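Local coordinates for protein Cys-Gly metallodipeptidase DUG1 (Saccharomyces cerevisiae, PDB 4G1P) that hydrolyses the dipeptide Cys-Gly as a zinc- or manganese-dependent homodimeric M20 peptidase and serves as the catalytic component of the glutathione degradosomal complex, at residues 52-58 against 146-150; 58-64 against 82-88; 222-228 against 339-345. All blocks are in the same frame, centred on the assembly; numbering follows the deposited sequence.

Contact 1. Residues 52-58 against 146-150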
loop_
_atom_site.group_PDB
_atom_site.type_symbol
_atom_site.label_atom_id
_atom_site.label_comp_id
_atom_site.label_asym_id
_atom_site.label_seq_id
_atom_site.Cartn_x
_atom_site.Cartn_y
_atom_site.Cartn_z
ATOM N N GLN A 52 22.035 13.395 -27.353
ATOM C CA GLN A 52 21.833 12.632 -28.575
ATOM C C GLN A 52 21.330 13.529 -29.711
ATOM O O GLN A 52 21.750 13.378 -30.859
ATOM C CB GLN A 52 20.855 11.483 -28.356
ATOM C CG GLN A 52 21.304 10.487 -27.337
ATOM C CD GLN A 52 22.677 9.972 -27.635
ATOM O OE1 GLN A 52 22.887 9.258 -28.618
ATOM N NE2 GLN A 52 23.635 10.337 -26.794
ATOM N N LEU A 53 20.420 14.446 -29.394
ATOM C CA LEU A 53 19.894 15.354 -30.405
ATOM C C LEU A 53 21.056 16.124 -31.026
ATOM O O LEU A 53 21.225 16.168 -32.248
ATOM C CB LEU A 53 18.883 16.324 -29.791
ATOM C CG LEU A 53 17.377 16.041 -29.918
ATOM C CD1 LEU A 53 17.090 14.833 -30.803
ATOM C CD2 LEU A 53 16.719 15.901 -28.556
ATOM N N SER A 54 21.876 16.693 -30.157
ATOM C CA SER A 54 22.966 17.539 -30.583
ATOM C C SER A 54 24.024 16.774 -31.370
ATOM O O SER A 54 24.558 17.288 -32.341
ATOM C CB SER A 54 23.584 18.220 -29.372
ATOM O OG SER A 54 24.670 19.033 -29.759
ATOM N N GLN A 55 24.332 15.551 -30.954
ATOM C CA GLN A 55 25.304 14.739 -31.686
ATOM C C GLN A 55 24.778 14.373 -33.070
ATOM O O GLN A 55 25.511 14.392 -34.035
ATOM C CB GLN A 55 25.698 13.488 -30.898
ATOM C CG GLN A 55 26.612 13.767 -29.699
ATOM C CD GLN A 55 26.698 12.580 -28.736
ATOM O OE1 GLN A 55 26.319 11.454 -29.078
ATOM N NE2 GLN A 55 27.190 12.832 -27.525
ATOM N N SER A 56 23.502 14.044 -33.170
ATOM C CA SER A 56 22.864 13.973 -34.471
ATOM C C SER A 56 22.774 15.417 -34.988
ATOM O O SER A 56 23.349 16.323 -34.406
ATOM C CB SER A 56 21.488 13.306 -34.364
ATOM O OG SER A 56 21.594 11.963 -33.902
ATOM N N GLY A 57 22.076 15.681 -36.069
ATOM C CA GLY A 57 22.187 17.037 -36.581
ATOM C C GLY A 57 21.352 18.149 -35.953
ATOM O O GLY A 57 21.338 19.261 -36.484
ATOM N N PHE A 58 20.663 17.884 -34.846
ATOM C CA PHE A 58 19.623 18.817 -34.388
ATOM C C PHE A 58 20.147 20.182 -33.945
ATOM O O PHE A 58 21.280 20.299 -33.482
ATOM C CB PHE A 58 18.777 18.200 -33.274
ATOM C CG PHE A 58 17.900 17.069 -33.735
ATOM C CD1 PHE A 58 18.437 15.819 -34.004
ATOM C CD2 PHE A 58 16.539 17.251 -33.890
ATOM C CE1 PHE A 58 17.631 14.785 -34.419
ATOM C CE2 PHE A 58 15.743 16.227 -34.311
ATOM C CZ PHE A 58 16.286 14.993 -34.574
ATOM N N ILE A 146 15.166 9.808 -33.521
ATOM C CA ILE A 146 16.567 10.181 -33.699
ATOM C C ILE A 146 17.334 9.162 -34.545
ATOM O O ILE A 146 18.116 9.544 -35.413
ATOM C CB ILE A 146 17.277 10.368 -32.367
ATOM C CG1 ILE A 146 16.434 11.255 -31.455
ATOM C CG2 ILE A 146 18.683 10.935 -32.588
ATOM C CD1 ILE A 146 16.932 11.311 -30.044
ATOM N N ASN A 147 17.108 7.875 -34.283
ATOM C CA ASN A 147 17.685 6.808 -35.094
ATOM C C ASN A 147 17.422 7.062 -36.577
ATOM O O ASN A 147 18.338 7.030 -37.419
ATOM C CB ASN A 147 17.091 5.462 -34.681
ATOM C CG ASN A 147 17.300 5.162 -33.195
ATOM O OD1 ASN A 147 18.241 5.670 -32.576
ATOM N ND2 ASN A 147 16.419 4.336 -32.616
ATOM N N VAL A 148 16.157 7.348 -36.874
ATOM C CA VAL A 148 15.732 7.649 -38.222
ATOM C C VAL A 148 16.488 8.831 -38.836
ATOM O O VAL A 148 16.953 8.742 -39.973
ATOM C CB VAL A 148 14.227 7.881 -38.282
ATOM C CG1 VAL A 148 13.827 8.436 -39.661
ATOM C CG2 VAL A 148 13.511 6.578 -37.977
ATOM N N VAL A 149 16.619 9.930 -38.095
ATOM C CA VAL A 149 17.429 11.034 -38.600
ATOM C C VAL A 149 18.848 10.545 -38.904
ATOM O O VAL A 149 19.416 10.869 -39.938
ATOM C CB VAL A 149 17.469 12.227 -37.638
ATOM C CG1 VAL A 149 18.458 13.251 -38.126
ATOM C CG2 VAL A 149 16.108 12.848 -37.514
ATOM N N ASP A 150 19.394 9.715 -38.030
ATOM C CA ASP A 150 20.726 9.196 -38.239
ATOM C C ASP A 150 20.808 8.357 -39.508
ATOM O O ASP A 150 21.799 8.409 -40.227
ATOM C CB ASP A 150 21.180 8.368 -37.040
ATOM C CG ASP A 150 21.600 9.224 -35.878
ATOM O OD1 ASP A 150 21.820 10.436 -36.094
ATOM O OD2 ASP A 150 21.716 8.689 -34.754
#

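Contact 2. Residues 58-64 against 82-88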
loop_
_atom_site.group_PDB
_atom_site.type_symbol
_atom_site.label_atom_id
_atom_site.label_comp_id
_atom_site.label_asym_id
_atom_site.label_seq_id
_atom_site.Cartn_x
_atom_site.Cartn_y
_atom_site.Cartn_z
ATOM N N PHE A 58 20.663 17.884 -34.846
ATOM C CA PHE A 58 19.623 18.817 -34.388
ATOM C C PHE A 58 20.147 20.182 -33.945
ATOM O O PHE A 58 21.280 20.299 -33.482
ATOM C CB PHE A 58 18.777 18.200 -33.274
ATOM C CG PHE A 58 17.900 17.069 -33.735
ATOM C CD1 PHE A 58 18.437 15.819 -34.004
ATOM C CD2 PHE A 58 16.539 17.251 -33.890
ATOM C CE1 PHE A 58 17.631 14.785 -34.419
ATOM C CE2 PHE A 58 15.743 16.227 -34.311
ATOM C CZ PHE A 58 16.286 14.993 -34.574
ATOM N N HIS A 59 19.310 21.209 -34.083
ATOM C CA HIS A 59 19.677 22.563 -33.661
ATOM C C HIS A 59 18.517 23.275 -32.964
ATOM O O HIS A 59 17.397 22.758 -32.908
ATOM C CB HIS A 59 20.117 23.397 -34.863
ATOM C CG HIS A 59 19.006 23.698 -35.813
ATOM N ND1 HIS A 59 18.638 22.832 -36.823
ATOM C CD2 HIS A 59 18.155 24.750 -35.888
ATOM C CE1 HIS A 59 17.624 23.348 -37.495
ATOM N NE2 HIS A 59 17.311 24.510 -36.947
ATOM N N ASP A 60 18.792 24.478 -32.467
ATOM C CA ASP A 60 17.797 25.284 -31.768
ATOM C C ASP A 60 17.252 24.504 -30.571
ATOM O O ASP A 60 16.059 24.542 -30.276
ATOM C CB ASP A 60 16.669 25.711 -32.723
ATOM C CG ASP A 60 15.831 26.867 -32.179
ATOM O OD1 ASP A 60 16.288 27.550 -31.244
ATOM O OD2 ASP A 60 14.717 27.102 -32.694
ATOM N N ILE A 61 18.143 23.792 -29.889
ATOM C CA ILE A 61 17.749 22.947 -28.781
ATOM C C ILE A 61 17.370 23.778 -27.560
ATOM O O ILE A 61 18.102 24.671 -27.152
ATOM C CB ILE A 61 18.861 21.951 -28.433
ATOM C CG1 ILE A 61 19.218 21.146 -29.689
ATOM C CG2 ILE A 61 18.413 21.031 -27.297
ATOM C CD1 ILE A 61 20.257 20.046 -29.477
ATOM N N LYS A 62 16.208 23.494 -26.989
ATOM C CA LYS A 62 15.742 24.244 -25.836
ATOM C C LYS A 62 15.205 23.325 -24.734
ATOM O O LYS A 62 14.238 22.588 -24.930
ATOM C CB LYS A 62 14.681 25.274 -26.249
ATOM C CG LYS A 62 15.221 26.503 -26.992
ATOM C CD LYS A 62 14.127 27.583 -27.156
ATOM C CE LYS A 62 13.384 27.865 -25.827
ATOM N NZ LYS A 62 12.231 28.834 -25.938
ATOM N N MET A 63 15.850 23.375 -23.574
ATOM C CA MET A 63 15.367 22.672 -22.403
ATOM C C MET A 63 14.413 23.589 -21.655
ATOM O O MET A 63 14.824 24.389 -20.817
ATOM C CB MET A 63 16.545 22.288 -21.522
ATOM C CG MET A 63 17.665 21.659 -22.322
ATOM S SD MET A 63 17.174 20.149 -23.199
ATOM C CE MET A 63 17.341 18.915 -21.902
ATOM N N VAL A 64 13.133 23.481 -21.970
ATOM C CA VAL A 64 12.173 24.450 -21.475
ATOM C C VAL A 64 11.717 24.113 -20.066
ATOM O O VAL A 64 11.284 22.999 -19.805
ATOM C CB VAL A 64 10.962 24.519 -22.404
ATOM C CG1 VAL A 64 9.945 25.508 -21.875
ATOM C CG2 VAL A 64 11.410 24.871 -23.830
ATOM N N PRO A 82 12.288 19.178 -17.761
ATOM C CA PRO A 82 12.241 20.124 -18.885
ATOM C C PRO A 82 11.565 19.529 -20.120
ATOM O O PRO A 82 11.724 18.337 -20.347
ATOM C CB PRO A 82 13.723 20.364 -19.188
ATOM C CG PRO A 82 14.399 19.140 -18.713
ATOM C CD PRO A 82 13.658 18.720 -17.490
ATOM N N VAL A 83 10.821 20.320 -20.888
ATOM C CA VAL A 83 10.297 19.817 -22.153
ATOM C C VAL A 83 11.376 20.096 -23.161
ATOM O O VAL A 83 11.988 21.163 -23.119
ATOM C CB VAL A 83 8.993 20.500 -22.610
ATOM C CG1 VAL A 83 8.588 19.973 -23.966
ATOM C CG2 VAL A 83 7.889 20.228 -21.634
ATOM N N ILE A 84 11.633 19.135 -24.043
ATOM C CA ILE A 84 12.779 19.225 -24.932
ATOM C C ILE A 84 12.347 19.594 -26.332
ATOM O O ILE A 84 11.697 18.812 -27.003
ATOM C CB ILE A 84 13.536 17.898 -25.010
ATOM C CG1 ILE A 84 13.991 17.448 -23.617
ATOM C CG2 ILE A 84 14.719 18.045 -25.941
ATOM C CD1 ILE A 84 14.640 16.076 -23.601
ATOM N N LEU A 85 12.697 20.794 -26.761
ATOM C CA LEU A 85 12.354 21.234 -28.102
ATOM C C LEU A 85 13.602 21.271 -28.970
ATOM O O LEU A 85 14.643 21.773 -28.551
ATOM C CB LEU A 85 11.711 22.625 -28.077
ATOM C CG LEU A 85 10.552 22.923 -27.121
ATOM C CD1 LEU A 85 10.039 24.299 -27.451
ATOM C CD2 LEU A 85 9.428 21.900 -27.210
ATOM N N SER A 86 13.494 20.745 -30.180
ATOM C CA SER A 86 14.587 20.818 -31.126
ATOM C C SER A 86 14.079 20.779 -32.564
ATOM O O SER A 86 12.931 20.415 -32.825
ATOM C CB SER A 86 15.573 19.685 -30.881
ATOM O OG SER A 86 15.033 18.444 -31.282
ATOM N N ARG A 87 14.932 21.179 -33.497
ATOM C CA ARG A 87 14.587 21.125 -34.906
ATOM C C ARG A 87 15.698 20.398 -35.627
ATOM O O ARG A 87 16.864 20.444 -35.211
ATOM C CB ARG A 87 14.395 22.527 -35.496
ATOM C CG ARG A 87 14.195 23.633 -34.452
ATOM C CD ARG A 87 13.994 25.043 -35.048
ATOM N NE ARG A 87 12.603 25.242 -35.422
ATOM C CZ ARG A 87 11.732 25.967 -34.732
ATOM N NH1 ARG A 87 12.096 26.611 -33.636
ATOM N NH2 ARG A 87 10.486 26.058 -35.160
ATOM N N PHE A 88 15.334 19.698 -36.691
ATOM C CA PHE A 88 16.323 19.152 -37.608
ATOM C C PHE A 88 15.958 19.559 -39.029
ATOM O O PHE A 88 14.938 19.135 -39.572
ATOM C CB PHE A 88 16.456 17.633 -37.487
ATOM C CG PHE A 88 17.508 17.059 -38.380
ATOM C CD1 PHE A 88 17.197 16.660 -39.676
ATOM C CD2 PHE A 88 18.819 16.943 -37.943
ATOM C CE1 PHE A 88 18.171 16.143 -40.507
ATOM C CE2 PHE A 88 19.797 16.429 -38.773
ATOM C CZ PHE A 88 19.478 16.029 -40.052
#

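Contact 3. Residues 222-228 against 339-345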
loop_
_atom_site.group_PDB
_atom_site.type_symbol
_atom_site.label_atom_id
_atom_site.label_comp_id
_atom_site.label_asym_id
_atom_site.label_seq_id
_atom_site.Cartn_x
_atom_site.Cartn_y
_atom_site.Cartn_z
ATOM N N GLN A 222 -9.228 10.717 -6.373
ATOM C CA GLN A 222 -8.972 10.121 -5.071
ATOM C C GLN A 222 -10.086 10.515 -4.115
ATOM O O GLN A 222 -10.430 11.695 -3.995
ATOM C CB GLN A 222 -7.593 10.514 -4.513
ATOM C CG GLN A 222 -7.400 11.993 -4.246
ATOM C CD GLN A 222 -6.021 12.307 -3.700
ATOM O OE1 GLN A 222 -5.167 11.430 -3.588
ATOM N NE2 GLN A 222 -5.799 13.566 -3.356
ATOM N N THR A 223 -10.674 9.517 -3.468
ATOM C CA THR A 223 -11.665 9.778 -2.429
ATOM C C THR A 223 -10.976 9.735 -1.070
ATOM O O THR A 223 -10.379 8.721 -0.711
ATOM C CB THR A 223 -12.833 8.766 -2.473
ATOM O OG1 THR A 223 -13.653 9.044 -3.608
ATOM C CG2 THR A 223 -13.694 8.878 -1.229
ATOM N N ILE A 224 -11.050 10.844 -0.333
ATOM C CA ILE A 224 -10.348 10.964 0.944
ATOM C C ILE A 224 -11.292 10.878 2.141
ATOM O O ILE A 224 -12.219 11.669 2.262
ATOM C CB ILE A 224 -9.562 12.271 1.029
ATOM C CG1 ILE A 224 -8.892 12.573 -0.316
ATOM C CG2 ILE A 224 -8.540 12.187 2.139
ATOM C CD1 ILE A 224 -8.153 13.909 -0.357
ATOM N N ILE A 225 -11.054 9.901 3.011
ATOM C CA ILE A 225 -11.847 9.736 4.224
ATOM C C ILE A 225 -10.944 9.770 5.448
ATOM O O ILE A 225 -9.977 9.001 5.546
ATOM C CB ILE A 225 -12.635 8.432 4.209
ATOM C CG1 ILE A 225 -13.614 8.421 3.041
ATOM C CG2 ILE A 225 -13.405 8.263 5.503
ATOM C CD1 ILE A 225 -14.381 7.122 2.905
ATOM N N GLU A 226 -11.268 10.675 6.372
ATOM C CA GLU A 226 -10.474 10.915 7.570
ATOM C C GLU A 226 -11.340 10.798 8.817
ATOM O O GLU A 226 -12.513 11.184 8.802
ATOM C CB GLU A 226 -9.844 12.303 7.511
ATOM C CG GLU A 226 -9.093 12.675 8.766
ATOM C CD GLU A 226 -8.268 13.940 8.607
ATOM O OE1 GLU A 226 -8.776 14.888 7.967
ATOM O OE2 GLU A 226 -7.117 13.978 9.117
ATOM N N GLY A 227 -10.763 10.255 9.891
ATOM C CA GLY A 227 -11.463 10.074 11.162
ATOM C C GLY A 227 -10.659 10.535 12.372
ATOM O O GLY A 227 -10.650 11.720 12.696
ATOM N N PRO A 228 -9.968 9.601 13.041
ATOM C CA PRO A 228 -9.087 9.928 14.168
ATOM C C PRO A 228 -7.892 10.735 13.692
ATOM O O PRO A 228 -7.653 10.834 12.476
ATOM C CB PRO A 228 -8.596 8.558 14.625
ATOM C CG PRO A 228 -8.616 7.736 13.380
ATOM C CD PRO A 228 -9.860 8.184 12.660
ATOM N N ALA A 339 -6.054 6.138 9.930
ATOM C CA ALA A 339 -6.675 7.415 10.297
ATOM C C ALA A 339 -7.209 8.169 9.096
ATOM O O ALA A 339 -8.293 8.762 9.155
ATOM C CB ALA A 339 -5.695 8.281 11.052
ATOM N N LYS A 340 -6.447 8.134 8.007
ATOM C CA LYS A 340 -6.781 8.892 6.808
ATOM C C LYS A 340 -6.368 8.135 5.548
ATOM O O LYS A 340 -5.179 7.952 5.276
ATOM C CB LYS A 340 -6.118 10.267 6.872
ATOM C CG LYS A 340 -6.429 11.208 5.717
ATOM C CD LYS A 340 -5.768 12.565 5.974
ATOM C CE LYS A 340 -6.003 13.529 4.837
ATOM N NZ LYS A 340 -5.571 14.917 5.171
ATOM N N VAL A 341 -7.370 7.699 4.789
ATOM C CA VAL A 341 -7.171 6.873 3.607
ATOM C C VAL A 341 -7.590 7.557 2.288
ATOM O O VAL A 341 -8.493 8.391 2.260
ATOM C CB VAL A 341 -7.945 5.563 3.740
ATOM C CG1 VAL A 341 -7.283 4.666 4.746
ATOM C CG2 VAL A 341 -9.369 5.837 4.143
ATOM N N PHE A 342 -6.932 7.192 1.196
ATOM C CA PHE A 342 -7.219 7.776 -0.108
ATOM C C PHE A 342 -7.516 6.635 -1.061
ATOM O O PHE A 342 -6.632 5.822 -1.350
ATOM C CB PHE A 342 -6.023 8.562 -0.655
ATOM C CG PHE A 342 -5.461 9.586 0.294
ATOM C CD1 PHE A 342 -4.740 9.202 1.427
ATOM C CD2 PHE A 342 -5.596 10.939 0.025
ATOM C CE1 PHE A 342 -4.201 10.148 2.291
ATOM C CE2 PHE A 342 -5.054 11.895 0.889
ATOM C CZ PHE A 342 -4.358 11.495 2.020
ATOM N N GLY A 343 -8.755 6.562 -1.538
ATOM C CA GLY A 343 -9.121 5.564 -2.527
ATOM C C GLY A 343 -8.825 6.064 -3.935
ATOM O O GLY A 343 -9.242 7.163 -4.305
ATOM N N LYS A 344 -8.100 5.262 -4.710
ATOM C CA LYS A 344 -7.684 5.663 -6.051
ATOM C C LYS A 344 -8.541 5.006 -7.139
ATOM O O LYS A 344 -8.700 3.784 -7.176
ATOM C CB LYS A 344 -6.203 5.330 -6.264
ATOM C CG LYS A 344 -5.274 5.888 -5.180
ATOM C CD LYS A 344 -5.266 7.403 -5.196
ATOM C CE LYS A 344 -4.403 7.986 -4.102
ATOM N NZ LYS A 344 -3.011 7.533 -4.199
ATOM N N PHE A 345 -9.110 5.824 -8.015
ATOM C CA PHE A 345 -9.888 5.310 -9.149
ATOM C C PHE A 345 -9.926 6.299 -10.326
ATOM O O PHE A 345 -9.933 7.524 -10.151
ATOM C CB PHE A 345 -11.314 4.932 -8.718
ATOM C CG PHE A 345 -12.162 6.110 -8.337
ATOM C CD1 PHE A 345 -12.050 6.687 -7.086
ATOM C CD2 PHE A 345 -13.072 6.642 -9.227
ATOM C CE1 PHE A 345 -12.832 7.769 -6.733
ATOM C CE2 PHE A 345 -13.853 7.731 -8.881
ATOM C CZ PHE A 345 -13.735 8.290 -7.631
#

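Contact 1. Residues 52-58 against 146-150
Leu53 and Ser56, at the end of helix 39-55, come up against Ile146 and Asp150 one turn apart on helix 135-154, with CA-CA separations of 7.0 Å for Leu53-Ile146 and 6.4 Å for Ser56-Asp150. Ser56 is the first residue to leave helical geometry, although its N still bonds to Gln52 O, and the chain then bends back through Gly57 so that Phe58 N reaches Leu53 O. This turn puts Phe58 beside the second helix. Ile146 reaches the first segment with both of its branches. Its CD1 meets Leu53 CD1 at 3.6 Å, the two side chains crossing at about a right angle. A chi1 of -48° sets CG1 of Ile146 beside the backbone N and CG2 anti to it, which turns CG2 to the hydroxyl of Ser56. The Phe58 ring presents CZ to Val149 CG2 at 3.6 Å. Leu53 CD1 sits 3.5 Å above the plane of that ring, over its centre, and Ser56 CB lies at its edge, so the aromatic group is held by its own segment as well as by the helix opposite. The polar link is a single bond, Ser56 OG to Asp150 OD1, 2.7 Å long. The hydroxyl approaches on the syn side, 21° out of the carboxylate plane. Asp150 also forms salt bridges with Arg22 and Lys153, two positive groups that would probably favour its ionised form; Arg22 bonds to Gln52 OE1 too, tying helix 16-28 to both segments. Beyond the interface, Leu53 rests on Ile84 and Ser86 and Val149 on Phe88, as befits two neighbouring helices packed on one face of the central mixed sheet in the alpha/beta catalytic domain of an M20 peptidase.

Contact 2. Residues 58-64 against 82-88
Phe58 receives Phe88 CB over one ring face, 3.5 Å above the plane and offset toward the rim, on the side opposite Leu53. The Phe88 ring follows with its edge toward that face, an edge-to-face pair with planes at 53° and centroids 5.3 Å apart; Phe58 N lies at the edge of the Phe88 ring. One face of His59 carries Arg87 CB in a CH-pi contact, 4.1 Å from the ring centroid. The Arg87 guanidinium takes Asp60 OD2 at its edge: NH1 donates over 2.8 Å in a salt bridge, and the carboxylate and guanidinium planes are nearly coplanar, 16° apart. Asp60 reaches it because its CG is turned away from the backbone N (chi1 -163°), which lays the side chain alongside that of Arg87. Tyr189 fixes the rest of the guanidinium, accepting a bond from NH2 on its carbonyl and offering its ring for a cation-pi contact.

The backbones run antiparallel. Paired bonds join His59 with Arg87, Lys62 with Leu85 and Val64 with Val83, the Lys62 N to Leu85 O bond measuring 2.8 Å. Met63 and Ile84 form a non-hydrogen-bonded pair, and their side chains run together, Met63 CE 4.0 Å from Ile84 CG1. On the other face Val64 CG2 touches Leu85 CD1. Between His59 and Lys62 the register slips by one residue, a beta bulge. Strand 61-64, entered through this bulge, is an outermost strand of the mixed catalytic-domain sheet within the chain, antiparallel to strand 83-88, which in turn bonds to strand 162-168.

Contact 3. Residues 222-228 against 339-345
An antiparallel strand pair of the lid domain, the dimerisation part of M20 peptidases, brings Ile224 opposite Phe342 in the sheet that strands 210-226 and 340-349 share with strands 318-325 and 378-391. Two-way backbone bonds join Thr223 with Gly343 and Ile225 with Val341, and a further one from Gly227 N to Ala339 O (3.0 Å) carries the pairing one residue past the strands, where Pro228 CG rests on Ala339 CB. On the face bearing Ile224, CG2 stands over one face of the Phe342 ring, 4.1 Å from its centroid, in a CH-pi contact, and CG1 runs alongside at 3.7 Å from Phe342 CD2. The same CG2 touches Lys340 CE. Shortening Ile224 to an alanine here removes CG1, CG2 and CD1, which would probably open a gap between Lys340 CE and the Phe342 ring and let that ring turn more easily. Glu226 crosses Lys340 obliquely; its OE2 touches the aliphatic CD of Lys340, whereas Glu226 OE1 and Lys340 NZ stay 4.3 Å apart, too far for a salt bridge. On the other face Thr223 OG1 lies at the edge of the Phe345 ring, 3.5 Å from CE1, and shares a hydrogen bond with Thr381 OG1; Ile225 and Val341 pack there against helix 244-252. Lys344 NZ pairs with Glu325 and also bonds to Gly332 O of the second subunit. Gln222, its NE2 held by Glu382, has CG between backbone N and carbonyl carbon (chi1 63°), which brings OE1 to 3.7 Å from Phe342 CD2 and 3.6 Å from Lys344 CE.

From the N terminus, helix 39-55 is followed, after a short turn, by strand 61-64, and Phe58 in that turn belongs to both contact 1 and contact 2. Contact 2 closes first, over the 17 residues up to strand 83-88; contact 1 closes later, when helix 135-154 arrives, so the smaller loop lies within the larger. The two touch, with Gly57 and Val149 against Phe88, and together tie two helices to the edge strand 61-64 and its neighbour 83-88. Contact 3 follows in series, closing a loop of 110 residues between 222-228 and 339-345. Its nearest atoms are about 24 Å from contact 2 and 32 Å from contact 1, in the separate lid domain.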